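Local structure of endo-xylogalacturonan hydrolase A (Aspergillus tubingensis, 4C2L) at residues Asn116-Trp121 with Ser179-Pro184; Pro154-Asn159 with Pro185-Gly190; Tyr56-Val61 with Leu78-Asp83; Gly148-Asn153 with Asn172-Ala177; Asp30-Ile35 with Ser60-Gly65. The protein hydrolyses, as an endo-acting pectinolytic enzyme, the xylose-substituted galacturonan backbone of xylogalacturonan in the hairy regions of pectin. All coordinates share one frame; numbering follows the deposited sequence.

Read from the N terminus, the five contacts show how a right-handed parallel beta-helix, the fold of glycosyl hydrolase family 28, is stacked coil upon coil. Contact 5 comes first, closing the loop that brings helix 32-42 against the chain at 60-65. Contact 3 opens on 56-61, overlapping the second segment of contact 5 at S60 and V61, and pairs strands 55-58 and 77-80. Contacts 1, 2 and 4 follow and interlock. Contact 1 closes a long loop from helix 118-126 to 179-184, and contact 4, between strands 142-152 and 168-176, is nested inside it. Contact 2 crosses both, joining the successive turns that leave those strands, with W121 touching P154 and Q151 bonded to N159.

Contact 1. Residues Asn116-Trp121 with Ser179-Pro184; sequences NGQDAW and SKSDNP
Q118 and the S179-S181 bend meet through a pair of amide hydrogen bonds. The backbone N of K180 donates to Q118 OE1 at 2.8 Å, nearly straight at 174° but arriving from above the carbonyl plane. Q118 NE2 donates to S179 OG at 3.0 Å, with the hydroxyl in the amide plane. CG lies anti to the backbone N (chi1 -173°), and a bend at chi2 (70°) sets CD against the 179-181 bend.

Within 179-184, S179 OG accepts from S181 N and donates to N183 O at 2.6 Å; S181 OG forms a second ST turn two residues on, accepting from N183 N. D122, next along helix 118-126, bonds to Q118 NE2, S181 OG and N183 ND2.

One water donates to Q118 OE1 and accepts from K180 NZ; another spans W121 O and P184 O. Packing comes from W121: CZ3 lies 3.6 Å from S179 CA, and CB 3.7 Å from P184 O.

Since OE1 only accepts and NE2 only donates, these partners fix which way round the Q118 amide sits, and three bonds grip S179 OG. The contact ties helix 118-126 to the loop whose P184 side chain is about 8 Å from that of H233, probably catalytic.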
# COMPACT_ATOMS: atom_id res chain seq x y z
N ASN A 116 -10.73 6.22 12.41
CA ASN A 116 -11.65 7.35 12.59
C ASN A 116 -11.27 8.50 11.66
O ASN A 116 -11.19 9.66 12.08
CB ASN A 116 -11.64 7.78 14.07
CG ASN A 116 -12.89 8.54 14.48
OD1 ASN A 116 -13.82 8.76 13.69
ND2 ASN A 116 -12.92 8.96 15.75
N GLY A 117 -11.07 8.18 10.39
CA GLY A 117 -10.42 9.08 9.46
C GLY A 117 -11.28 10.16 8.82
O GLY A 117 -10.76 11.00 8.11
N GLN A 118 -12.59 10.13 9.06
CA GLN A 118 -13.49 11.04 8.31
C GLN A 118 -13.07 12.51 8.43
O GLN A 118 -13.00 13.22 7.43
CB GLN A 118 -14.95 10.91 8.79
CG GLN A 118 -15.92 11.72 7.93
CD GLN A 118 -16.08 11.14 6.52
OE1 GLN A 118 -16.35 9.94 6.36
NE2 GLN A 118 -15.91 11.98 5.50
N ASP A 119 -12.81 12.95 9.66
CA ASP A 119 -12.46 14.35 9.86
C ASP A 119 -11.19 14.72 9.10
O ASP A 119 -11.10 15.80 8.52
CB ASP A 119 -12.30 14.67 11.35
CG ASP A 119 -13.63 14.71 12.09
OD1 ASP A 119 -14.70 14.56 11.47
OD2 ASP A 119 -13.58 14.89 13.32
N ALA A 120 -10.21 13.81 9.11
CA ALA A 120 -8.96 14.02 8.39
C ALA A 120 -9.22 14.13 6.90
O ALA A 120 -8.63 14.98 6.22
CB ALA A 120 -7.97 12.91 8.70
N TRP A 121 -10.10 13.28 6.36
CA TRP A 121 -10.36 13.35 4.92
C TRP A 121 -11.01 14.65 4.54
O TRP A 121 -10.72 15.22 3.50
CB TRP A 121 -11.22 12.20 4.43
CG TRP A 121 -10.69 10.85 4.79
CD1 TRP A 121 -9.35 10.46 4.94
CD2 TRP A 121 -11.48 9.64 5.05
NE1 TRP A 121 -9.28 9.13 5.28
CE2 TRP A 121 -10.52 8.58 5.35
CE3 TRP A 121 -12.85 9.35 5.08
CZ2 TRP A 121 -10.93 7.29 5.67
CZ3 TRP A 121 -13.25 8.04 5.38
CH2 TRP A 121 -12.32 7.03 5.67
N SER A 179 -15.90 6.98 2.96
CA SER A 179 -16.30 8.31 3.40
C SER A 179 -17.82 8.41 3.51
O SER A 179 -18.54 7.91 2.67
CB SER A 179 -15.83 9.36 2.41
OG SER A 179 -16.25 10.64 2.84
N LYS A 180 -18.28 9.08 4.56
CA LYS A 180 -19.69 9.38 4.75
C LYS A 180 -20.12 10.66 4.02
O LYS A 180 -21.29 11.05 4.06
CB LYS A 180 -19.96 9.50 6.25
CG LYS A 180 -19.93 8.16 6.95
CD LYS A 180 -20.32 8.27 8.42
CE LYS A 180 -19.11 8.17 9.34
NZ LYS A 180 -18.40 6.85 9.26
N SER A 181 -19.17 11.32 3.36
CA SER A 181 -19.46 12.55 2.63
C SER A 181 -19.03 12.41 1.18
O SER A 181 -18.75 11.31 0.72
CB SER A 181 -18.75 13.74 3.28
OG SER A 181 -17.36 13.71 3.08
N ASP A 182 -18.95 13.54 0.49
CA ASP A 182 -18.53 13.57 -0.91
C ASP A 182 -17.01 13.65 -1.02
O ASP A 182 -16.48 13.55 -2.12
CB ASP A 182 -19.14 14.77 -1.62
CG ASP A 182 -20.65 14.72 -1.64
OD1 ASP A 182 -21.18 13.82 -2.33
OD2 ASP A 182 -21.30 15.57 -0.98
N ASN A 183 -16.33 13.86 0.10
CA ASN A 183 -14.87 13.89 0.09
C ASN A 183 -14.33 12.48 0.18
O ASN A 183 -14.65 11.77 1.12
CB ASN A 183 -14.33 14.72 1.25
CG ASN A 183 -14.67 16.19 1.10
OD1 ASN A 183 -14.58 16.75 0.01
ND2 ASN A 183 -15.00 16.83 2.20
N PRO A 184 -13.51 12.06 -0.80
CA PRO A 184 -13.01 10.69 -0.78
C PRO A 184 -11.92 10.47 0.27
O PRO A 184 -11.31 11.44 0.76
CB PRO A 184 -12.44 10.48 -2.20
CG PRO A 184 -12.25 11.84 -2.76
CD PRO A 184 -13.01 12.85 -1.95
O HOH W 1 -16.21 7.58 7.66
O HOH W 2 -10.45 14.02 1.00

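Contact 2. Residues Pro154-Asn159 with Pro185-Gly190; sequences PPNVFN and PKNTDG
F158 and D189 supply the straightest hydrogen bond between these two loop turns, F158 N to D189 O at 2.9 Å and 168°. With CG anti to the backbone N (chi1 -158°), N156 sends ND2 to N187 O at 2.7 Å; the acceptor lies in the N156 amide plane, although the bond is bent, 139° at the hydrogen. G190 O takes two donors from one residue, N159 ND2 at 3.1 Å and, weakly, N159 N. N159 OD1 is bonded to Q151 NE2. A CA-H...O contact joins T188 CA to N156 O at 3.3 Å.

Packing centres on F158. T188 O and D189 O both lie in the ring plane at its edge, T188 O being 3.4 Å from CE1, while P154 CG sits over the centre of one face. P154 CG also meets T188 CG2 at 4.0 Å, the two side chains crossing at about a right angle. V157 spreads both methyls against D189 CB, CG2 at 4.0 Å.

A type II turn brings T188 OG1 to P185 O, and R132 bonds N187 OD1.

The sequence N187-T188-D189 matches the NTD motif of family 28, and the D189 carboxylate lies close to that of D210, the proton donor by similarity. With D189 O bonded and CB packed, the contact fixes the stem that carries this carboxylate to the probable active site.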
# COMPACT_ATOMS: atom_id res chain seq x y z
N PRO A 154 -8.69 4.56 8.01
CA PRO A 154 -7.46 5.26 8.39
C PRO A 154 -7.49 6.69 7.84
O PRO A 154 -8.05 6.92 6.77
CB PRO A 154 -6.38 4.47 7.64
CG PRO A 154 -7.09 3.95 6.42
CD PRO A 154 -8.46 3.56 6.97
N PRO A 155 -6.91 7.65 8.57
CA PRO A 155 -6.83 9.02 8.04
C PRO A 155 -6.05 9.07 6.72
O PRO A 155 -6.31 9.92 5.87
CB PRO A 155 -6.03 9.77 9.11
CG PRO A 155 -6.11 8.96 10.34
CD PRO A 155 -6.44 7.53 9.97
N ASN A 156 -5.11 8.15 6.54
CA ASN A 156 -4.15 8.22 5.42
C ASN A 156 -3.73 6.76 5.17
O ASN A 156 -4.59 5.89 5.04
CB ASN A 156 -2.98 9.12 5.88
CG ASN A 156 -2.15 9.75 4.73
OD1 ASN A 156 -1.45 10.75 4.97
ND2 ASN A 156 -2.15 9.16 3.55
N VAL A 157 -2.43 6.47 5.11
CA VAL A 157 -1.97 5.12 4.75
C VAL A 157 -2.38 4.11 5.83
O VAL A 157 -2.32 4.42 7.03
CB VAL A 157 -0.43 5.11 4.56
CG1 VAL A 157 0.11 3.69 4.34
CG2 VAL A 157 -0.07 6.03 3.38
N PHE A 158 -2.81 2.91 5.42
CA PHE A 158 -3.15 1.86 6.39
C PHE A 158 -1.87 1.32 7.03
O PHE A 158 -1.71 1.36 8.26
CB PHE A 158 -3.83 0.67 5.71
CG PHE A 158 -5.28 0.87 5.35
CD1 PHE A 158 -5.65 1.42 4.11
CD2 PHE A 158 -6.28 0.39 6.19
CE1 PHE A 158 -7.00 1.54 3.75
CE2 PHE A 158 -7.63 0.49 5.84
CZ PHE A 158 -8.00 1.07 4.63
N ASN A 159 -0.97 0.77 6.21
CA ASN A 159 0.20 0.07 6.72
C ASN A 159 1.43 0.51 5.96
O ASN A 159 1.40 0.63 4.73
CB ASN A 159 0.07 -1.45 6.47
CG ASN A 159 -1.14 -2.04 7.13
OD1 ASN A 159 -1.17 -2.18 8.34
ND2 ASN A 159 -2.16 -2.35 6.34
N PRO A 185 -11.68 9.20 0.63
CA PRO A 185 -10.61 8.87 1.58
C PRO A 185 -9.25 8.89 0.84
O PRO A 185 -8.69 7.84 0.53
CB PRO A 185 -10.97 7.46 2.05
CG PRO A 185 -11.81 6.88 0.96
CD PRO A 185 -12.50 8.02 0.27
N LYS A 186 -8.75 10.09 0.58
CA LYS A 186 -7.53 10.26 -0.23
C LYS A 186 -6.31 9.61 0.41
O LYS A 186 -6.14 9.65 1.62
CB LYS A 186 -7.22 11.75 -0.39
CG LYS A 186 -8.19 12.51 -1.27
CD LYS A 186 -8.04 12.14 -2.73
CE LYS A 186 -8.79 13.14 -3.60
NZ LYS A 186 -8.67 12.77 -5.05
N ASN A 187 -5.45 9.02 -0.43
CA ASN A 187 -4.14 8.52 0.01
C ASN A 187 -4.23 7.43 1.06
O ASN A 187 -3.35 7.31 1.91
CB ASN A 187 -3.28 9.69 0.53
CG ASN A 187 -3.20 10.84 -0.46
OD1 ASN A 187 -3.78 11.90 -0.23
ND2 ASN A 187 -2.50 10.61 -1.58
N THR A 188 -5.31 6.64 1.00
CA THR A 188 -5.48 5.52 1.92
C THR A 188 -4.79 4.26 1.38
O THR A 188 -5.42 3.21 1.26
CB THR A 188 -6.96 5.28 2.26
OG1 THR A 188 -7.75 5.32 1.06
CG2 THR A 188 -7.43 6.38 3.24
N ASP A 189 -3.49 4.38 1.05
CA ASP A 189 -2.74 3.22 0.51
C ASP A 189 -2.88 2.02 1.44
O ASP A 189 -2.77 2.16 2.67
CB ASP A 189 -1.23 3.52 0.45
CG ASP A 189 -0.88 4.72 -0.40
OD1 ASP A 189 -1.74 5.56 -0.71
OD2 ASP A 189 0.33 4.83 -0.73
N GLY A 190 -3.10 0.83 0.90
CA GLY A 190 -3.17 -0.36 1.74
C GLY A 190 -1.83 -0.68 2.41
O GLY A 190 -1.76 -0.91 3.62

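Contact 3. Residues Tyr56-Val61 with Leu78-Asp83; sequences YYLNSV and LKFASD
Y56, Y57 and L58 pair in parallel register with L78, K79 and F80, the short strand axes coming within 4.6 Å with 30° between their N-to-C directions. K79 sits between its partners, its N bonded to Y56 O and its O to L58 N, and A81 N to L58 O carries the ladder one residue beyond the strands.

On the face that holds Y56, L58, L78 and F80, the main event is a CH-pi contact: L58 CD2 lies over the F80 ring, 4.0 Å from its centroid and 27° off the normal, displaced toward CZ at the rim. S60 O approaches the same ring in its plane, 3.7 Å from CE1. L58 CD1 rests on L78 CB at 4.1 Å, and Y56 CB on L78 CD2 at 3.9 Å.

Beyond the strands, N59 has CG anti to the carbonyl carbon (chi1 -63°), and OD1 then lies 3.4 Å from A81 CB. A water donates to N59 OD1 and to K79 O, while S27 O accepts from N59 ND2. A second water joins N59 O to D83 OD2; D83 OD1 caps helix 84-87 through Y86 N.

The L58, L78 and F80 side chains thus meet through carbon atoms, with S60 O at the F80 edge, and L58 extends this packing to V32 and I35 of helix 32-42. Water links the segments beyond their direct bonds.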
# COMPACT_ATOMS: atom_id res chain seq x y z
N TYR A 56 -11.82 0.15 23.29
CA TYR A 56 -10.77 0.99 23.86
C TYR A 56 -10.66 2.26 23.04
O TYR A 56 -10.80 2.21 21.81
CB TYR A 56 -9.44 0.25 23.86
CG TYR A 56 -9.37 -0.88 24.86
CD1 TYR A 56 -10.02 -2.10 24.61
CD2 TYR A 56 -8.68 -0.74 26.05
CE1 TYR A 56 -9.96 -3.14 25.52
CE2 TYR A 56 -8.63 -1.76 26.98
CZ TYR A 56 -9.27 -2.96 26.71
OH TYR A 56 -9.19 -3.97 27.63
N TYR A 57 -10.42 3.38 23.71
CA TYR A 57 -10.37 4.69 23.08
C TYR A 57 -8.94 5.13 23.10
O TYR A 57 -8.35 5.27 24.16
CB TYR A 57 -11.27 5.70 23.83
CG TYR A 57 -12.70 5.26 23.74
CD1 TYR A 57 -13.44 5.48 22.58
CD2 TYR A 57 -13.29 4.55 24.80
CE1 TYR A 57 -14.76 5.06 22.49
CE2 TYR A 57 -14.60 4.11 24.71
CZ TYR A 57 -15.33 4.37 23.56
OH TYR A 57 -16.63 3.93 23.45
N LEU A 58 -8.36 5.29 21.92
CA LEU A 58 -6.95 5.60 21.83
C LEU A 58 -6.85 7.04 21.37
O LEU A 58 -7.12 7.34 20.21
CB LEU A 58 -6.27 4.65 20.83
CG LEU A 58 -6.00 3.21 21.31
CD1 LEU A 58 -7.24 2.47 21.73
CD2 LEU A 58 -5.32 2.44 20.18
N ASN A 59 -6.48 7.93 22.27
CA ASN A 59 -6.55 9.36 21.95
C ASN A 59 -5.17 9.99 21.72
O ASN A 59 -5.01 11.22 21.70
CB ASN A 59 -7.29 10.10 23.06
CG ASN A 59 -8.73 9.65 23.20
OD1 ASN A 59 -9.27 9.00 22.31
ND2 ASN A 59 -9.35 9.97 24.34
N SER A 60 -4.18 9.12 21.53
CA SER A 60 -2.80 9.53 21.29
C SER A 60 -2.07 8.41 20.57
O SER A 60 -2.64 7.32 20.39
CB SER A 60 -2.13 9.83 22.63
OG SER A 60 -2.16 8.70 23.48
N VAL A 61 -0.82 8.66 20.18
CA VAL A 61 -0.02 7.62 19.51
C VAL A 61 0.13 6.41 20.42
O VAL A 61 0.46 6.57 21.60
CB VAL A 61 1.38 8.15 19.18
CG1 VAL A 61 2.28 7.03 18.66
CG2 VAL A 61 1.29 9.31 18.18
N LEU A 78 -10.50 -1.06 18.81
CA LEU A 78 -9.58 -0.00 19.22
C LEU A 78 -9.95 1.19 18.38
O LEU A 78 -9.75 1.18 17.16
CB LEU A 78 -8.12 -0.39 18.93
CG LEU A 78 -7.60 -1.72 19.48
CD1 LEU A 78 -6.10 -1.88 19.28
CD2 LEU A 78 -7.94 -1.88 20.94
N LYS A 79 -10.53 2.20 19.02
CA LYS A 79 -11.03 3.33 18.28
C LYS A 79 -10.16 4.55 18.53
O LYS A 79 -10.13 5.06 19.65
CB LYS A 79 -12.48 3.63 18.66
CG LYS A 79 -13.02 4.80 17.85
CD LYS A 79 -14.51 4.98 18.02
CE LYS A 79 -15.03 5.97 16.99
NZ LYS A 79 -16.44 6.30 17.34
N PHE A 80 -9.46 5.00 17.49
CA PHE A 80 -8.67 6.23 17.59
C PHE A 80 -9.52 7.49 17.59
O PHE A 80 -10.55 7.55 16.92
CB PHE A 80 -7.66 6.32 16.46
CG PHE A 80 -6.44 5.51 16.71
CD1 PHE A 80 -5.41 6.02 17.51
CD2 PHE A 80 -6.29 4.24 16.15
CE1 PHE A 80 -4.27 5.26 17.75
CE2 PHE A 80 -5.15 3.49 16.39
CZ PHE A 80 -4.14 4.00 17.18
N ALA A 81 -9.08 8.50 18.34
CA ALA A 81 -9.68 9.82 18.27
C ALA A 81 -9.42 10.45 16.90
O ALA A 81 -8.35 10.25 16.34
CB ALA A 81 -9.09 10.72 19.34
N SER A 82 -10.40 11.20 16.39
CA SER A 82 -10.19 11.96 15.15
C SER A 82 -9.23 13.13 15.37
O SER A 82 -8.43 13.46 14.49
CB SER A 82 -11.52 12.46 14.60
OG SER A 82 -12.14 13.31 15.57
N ASP A 83 -9.33 13.76 16.55
CA ASP A 83 -8.53 14.93 16.99
C ASP A 83 -7.53 15.42 15.94
O ASP A 83 -6.33 15.13 16.02
CB ASP A 83 -7.83 14.57 18.30
CG ASP A 83 -7.29 15.78 19.07
OD1 ASP A 83 -7.13 16.88 18.50
OD2 ASP A 83 -6.97 15.58 20.27
O HOH W 3 -11.14 7.53 20.83
O HOH W 4 -7.12 13.09 21.21

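Contact 4. Residues Gly148-Asn153 with Asn172-Ala177; sequences GLRQKN and NLKMDA. With SO4 (sulfate ion), chain G.
R150 grips D176 side-on with two nitrogens, one to each carboxylate oxygen: NE donates to OD2 at 2.8 Å, and NH2 to OD1 at 2.8 Å in a nearly straight bond of 170°. OD2 is met on its syn lone pair; OD1 is approached on the syn side but out of the carboxylate plane, and the two flat groups stand 35° apart. D176 CG lies between its backbone N and carbonyl carbon (chi1 51°), from where the carboxylate meets an arginine chain extended to NE. K174 NZ, a long 3.9 Å from D176 OD2, is also 3.9 Å from R150 NE, like charges that the carboxylate probably offsets.

A sulfate ion, probably from the crystallisation liquor, lies at the guanidinium edge. R150 NH2 donates to its O1 at 2.7 Å and NH1 to O2, while K152 NZ bonds to O2 and O4. K152 CD lies over one face of the guanidinium.

Beneath these charges a regular parallel ladder runs from K174 N-L149 O through Q151 N-K174 O and D176 N-Q151 O to N153 N-D176 O at 2.8 Å. On the buried face, Q151 and M175 lie side by side, OE1 3.4 Å from CG, with Q151 NE2 held by N159. L149 CD1 meets L173 CD2 at 4.0 Å.

Register kept from coil to coil, with charged side chains on one face and Q151 and M175 on the buried one, is the hallmark of the parallel beta-helix.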
# COMPACT_ATOMS: atom_id res chain seq x y z
N GLY A 148 -5.64 -11.33 10.85
CA GLY A 148 -6.97 -11.64 11.30
C GLY A 148 -7.88 -10.47 11.60
O GLY A 148 -9.04 -10.67 11.94
N LEU A 149 -7.38 -9.26 11.44
CA LEU A 149 -8.17 -8.13 11.92
C LEU A 149 -8.65 -7.24 10.81
O LEU A 149 -8.23 -7.38 9.66
CB LEU A 149 -7.39 -7.36 12.99
CG LEU A 149 -5.98 -6.95 12.64
CD1 LEU A 149 -6.06 -5.66 11.83
CD2 LEU A 149 -5.20 -6.75 13.93
N ARG A 150 -9.56 -6.33 11.16
CA ARG A 150 -10.05 -5.33 10.24
C ARG A 150 -9.41 -3.99 10.60
O ARG A 150 -9.34 -3.62 11.78
CB ARG A 150 -11.56 -5.20 10.41
CG ARG A 150 -12.20 -4.10 9.59
CD ARG A 150 -13.71 -4.08 9.74
NE ARG A 150 -14.26 -2.95 9.00
CZ ARG A 150 -15.40 -2.33 9.31
NH1 ARG A 150 -16.13 -2.73 10.35
NH2 ARG A 150 -15.80 -1.30 8.57
N GLN A 151 -8.97 -3.27 9.56
CA GLN A 151 -8.55 -1.89 9.71
C GLN A 151 -9.58 -1.04 9.01
O GLN A 151 -9.85 -1.24 7.82
CB GLN A 151 -7.16 -1.67 9.10
CG GLN A 151 -6.05 -2.41 9.84
CD GLN A 151 -4.73 -2.33 9.08
OE1 GLN A 151 -4.72 -2.22 7.86
NE2 GLN A 151 -3.63 -2.40 9.80
N LYS A 152 -10.15 -0.08 9.74
CA LYS A 152 -11.29 0.71 9.28
C LYS A 152 -10.95 2.20 9.25
O LYS A 152 -10.44 2.73 10.24
CB LYS A 152 -12.45 0.49 10.26
CG LYS A 152 -13.69 1.33 9.99
CD LYS A 152 -14.73 1.04 11.06
CE LYS A 152 -15.90 2.01 10.95
NZ LYS A 152 -16.93 1.63 11.97
N ASN A 153 -11.19 2.85 8.11
CA ASN A 153 -11.14 4.31 7.99
C ASN A 153 -9.86 4.96 8.53
O ASN A 153 -9.92 5.84 9.40
CB ASN A 153 -12.40 4.94 8.60
CG ASN A 153 -13.67 4.45 7.94
OD1 ASN A 153 -13.65 4.02 6.78
ND2 ASN A 153 -14.80 4.53 8.67
N ASN A 172 -4.70 -12.37 6.19
CA ASN A 172 -6.11 -12.40 6.56
C ASN A 172 -6.60 -11.07 7.12
O ASN A 172 -7.18 -11.01 8.20
CB ASN A 172 -6.37 -13.53 7.58
CG ASN A 172 -6.20 -14.90 6.97
OD1 ASN A 172 -6.64 -15.13 5.84
ND2 ASN A 172 -5.57 -15.80 7.70
N LEU A 173 -6.31 -9.99 6.40
CA LEU A 173 -6.73 -8.66 6.83
C LEU A 173 -7.88 -8.15 5.97
O LEU A 173 -7.92 -8.39 4.75
CB LEU A 173 -5.56 -7.66 6.75
CG LEU A 173 -4.30 -7.92 7.57
CD1 LEU A 173 -3.33 -6.76 7.39
CD2 LEU A 173 -4.64 -8.09 9.05
N LYS A 174 -8.82 -7.47 6.62
CA LYS A 174 -9.89 -6.78 5.93
C LYS A 174 -9.68 -5.29 6.14
O LYS A 174 -9.65 -4.82 7.26
CB LYS A 174 -11.25 -7.21 6.46
CG LYS A 174 -12.42 -6.56 5.73
CD LYS A 174 -13.64 -7.46 5.73
CE LYS A 174 -14.59 -7.10 6.86
NZ LYS A 174 -15.33 -5.85 6.55
N MET A 175 -9.50 -4.55 5.05
CA MET A 175 -9.13 -3.14 5.16
C MET A 175 -10.10 -2.32 4.35
O MET A 175 -10.32 -2.58 3.16
CB MET A 175 -7.70 -2.94 4.66
CG MET A 175 -6.71 -3.72 5.50
SD MET A 175 -5.21 -4.13 4.60
CE MET A 175 -4.73 -2.49 4.07
N ASP A 176 -10.73 -1.34 4.99
CA ASP A 176 -11.72 -0.55 4.27
C ASP A 176 -11.72 0.88 4.72
O ASP A 176 -11.65 1.16 5.92
CB ASP A 176 -13.13 -1.17 4.43
CG ASP A 176 -13.49 -1.45 5.88
OD1 ASP A 176 -14.02 -0.55 6.55
OD2 ASP A 176 -13.28 -2.57 6.37
N ALA A 177 -11.79 1.78 3.75
CA ALA A 177 -11.93 3.21 3.98
C ALA A 177 -13.13 3.66 3.16
O ALA A 177 -13.10 3.55 1.93
CB ALA A 177 -10.67 3.94 3.55
S SO4 G . -18.95 -0.22 9.72
O1 SO4 G . -18.41 -0.59 8.39
O2 SO4 G . -18.10 -0.74 10.83
O3 SO4 G . -20.30 -0.80 9.87
O4 SO4 G . -19.02 1.26 9.80
O HOH W 5 -15.10 1.75 6.07

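Contact 5. Residues Asp30-Ile35 with Ser60-Gly65; sequences DDVPAI and SVLDLG
D30 and S60 join at the start of helix 32-42, which covers the N-terminal end of the beta-helix as the capping helix does in relatives of this fold. S60 OG donates to D30 OD2 at 2.8 Å, D30 OD2 receiving it on its syn lone pair. The other oxygen, D30 OD1, accepts the capping bond from V32 N at 3.0 Å, met from well above the carboxylate plane, and N59 N donates to it as well. Both carboxylate oxygens are therefore engaged, and the negative charge is probably steadied by the helix start. The carboxylate reaches this place with CG anti to the backbone N (chi1 -166°).

V32 then closes over the serine. Its CB stands 3.5 Å from S60 OG, CG2 3.6 Å from S60 O, and CG1 3.5 Å from V61 O, a branched side chain set against polar backbone and hydroxyl atoms.

One turn further along, I35 CG2 touches L62 CD1 at 3.6 Å, the two side chains crossing at about a right angle. V32 CG1 approaches the same methyl more loosely, at 4.3 Å.

Around the contact, V32 and I35 also pack on L58 of strand 55-58, and L62 on T36 of the helix. Strand 62-63 bonds through L62 to M93 and S95 in the next coil, while Y86 of helix 84-87 touches S60.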
# COMPACT_ATOMS: atom_id res chain seq x y z
N ASP A 30 -8.32 8.72 27.60
CA ASP A 30 -7.35 8.04 26.75
C ASP A 30 -6.95 6.71 27.41
O ASP A 30 -6.51 6.70 28.57
CB ASP A 30 -6.13 8.95 26.60
CG ASP A 30 -5.21 8.51 25.48
OD1 ASP A 30 -5.45 7.43 24.88
OD2 ASP A 30 -4.26 9.27 25.20
N ASP A 31 -7.13 5.60 26.69
CA ASP A 31 -6.72 4.28 27.18
C ASP A 31 -5.27 3.92 26.84
O ASP A 31 -4.77 2.88 27.28
CB ASP A 31 -7.64 3.18 26.62
CG ASP A 31 -9.05 3.24 27.21
OD1 ASP A 31 -9.20 3.59 28.41
OD2 ASP A 31 -10.01 2.93 26.47
N VAL A 32 -4.61 4.74 26.04
CA VAL A 32 -3.23 4.43 25.63
C VAL A 32 -2.30 4.13 26.82
O VAL A 32 -1.58 3.15 26.79
CB VAL A 32 -2.66 5.49 24.67
CG1 VAL A 32 -1.15 5.36 24.51
CG2 VAL A 32 -3.34 5.38 23.30
N PRO A 33 -2.34 4.94 27.90
CA PRO A 33 -1.40 4.59 28.99
C PRO A 33 -1.64 3.22 29.60
O PRO A 33 -0.68 2.49 29.88
CB PRO A 33 -1.64 5.70 30.02
CG PRO A 33 -2.01 6.88 29.17
CD PRO A 33 -2.90 6.29 28.08
N ALA A 34 -2.91 2.85 29.78
CA ALA A 34 -3.26 1.52 30.27
C ALA A 34 -2.75 0.43 29.35
O ALA A 34 -2.27 -0.62 29.82
CB ALA A 34 -4.77 1.38 30.45
N ILE A 35 -2.84 0.67 28.04
CA ILE A 35 -2.36 -0.29 27.05
C ILE A 35 -0.83 -0.43 27.08
O ILE A 35 -0.31 -1.55 27.10
CB ILE A 35 -2.86 0.09 25.64
CG1 ILE A 35 -4.40 0.05 25.59
CG2 ILE A 35 -2.23 -0.82 24.59
CD1 ILE A 35 -5.02 0.71 24.36
N SER A 60 -4.18 9.12 21.53
CA SER A 60 -2.80 9.53 21.29
C SER A 60 -2.07 8.41 20.57
O SER A 60 -2.64 7.32 20.39
CB SER A 60 -2.13 9.83 22.63
OG SER A 60 -2.16 8.70 23.48
N VAL A 61 -0.82 8.66 20.18
CA VAL A 61 -0.02 7.62 19.51
C VAL A 61 0.13 6.41 20.42
O VAL A 61 0.46 6.57 21.60
CB VAL A 61 1.38 8.15 19.18
CG1 VAL A 61 2.28 7.03 18.66
CG2 VAL A 61 1.29 9.31 18.18
N LEU A 62 -0.11 5.21 19.88
CA LEU A 62 0.12 3.96 20.61
C LEU A 62 1.45 3.39 20.18
O LEU A 62 1.62 2.97 19.04
CB LEU A 62 -0.98 2.94 20.31
CG LEU A 62 -0.81 1.55 20.92
CD1 LEU A 62 -0.68 1.63 22.44
CD2 LEU A 62 -1.99 0.66 20.54
N ASP A 63 2.41 3.40 21.10
CA ASP A 63 3.75 2.97 20.80
C ASP A 63 3.92 1.54 21.32
O ASP A 63 3.72 1.29 22.51
CB ASP A 63 4.75 3.92 21.46
CG ASP A 63 6.16 3.71 20.96
OD1 ASP A 63 6.68 2.59 21.16
OD2 ASP A 63 6.75 4.66 20.37
N LEU A 64 4.25 0.62 20.42
CA LEU A 64 4.35 -0.81 20.78
C LEU A 64 5.79 -1.25 21.08
O LEU A 64 6.09 -2.45 21.12
CB LEU A 64 3.74 -1.69 19.68
CG LEU A 64 2.26 -1.43 19.37
CD1 LEU A 64 1.76 -2.47 18.36
CD2 LEU A 64 1.41 -1.47 20.64
N GLY A 65 6.65 -0.27 21.36
CA GLY A 65 8.08 -0.54 21.49
C GLY A 65 8.49 -1.49 22.59
O GLY A 65 9.57 -2.05 22.53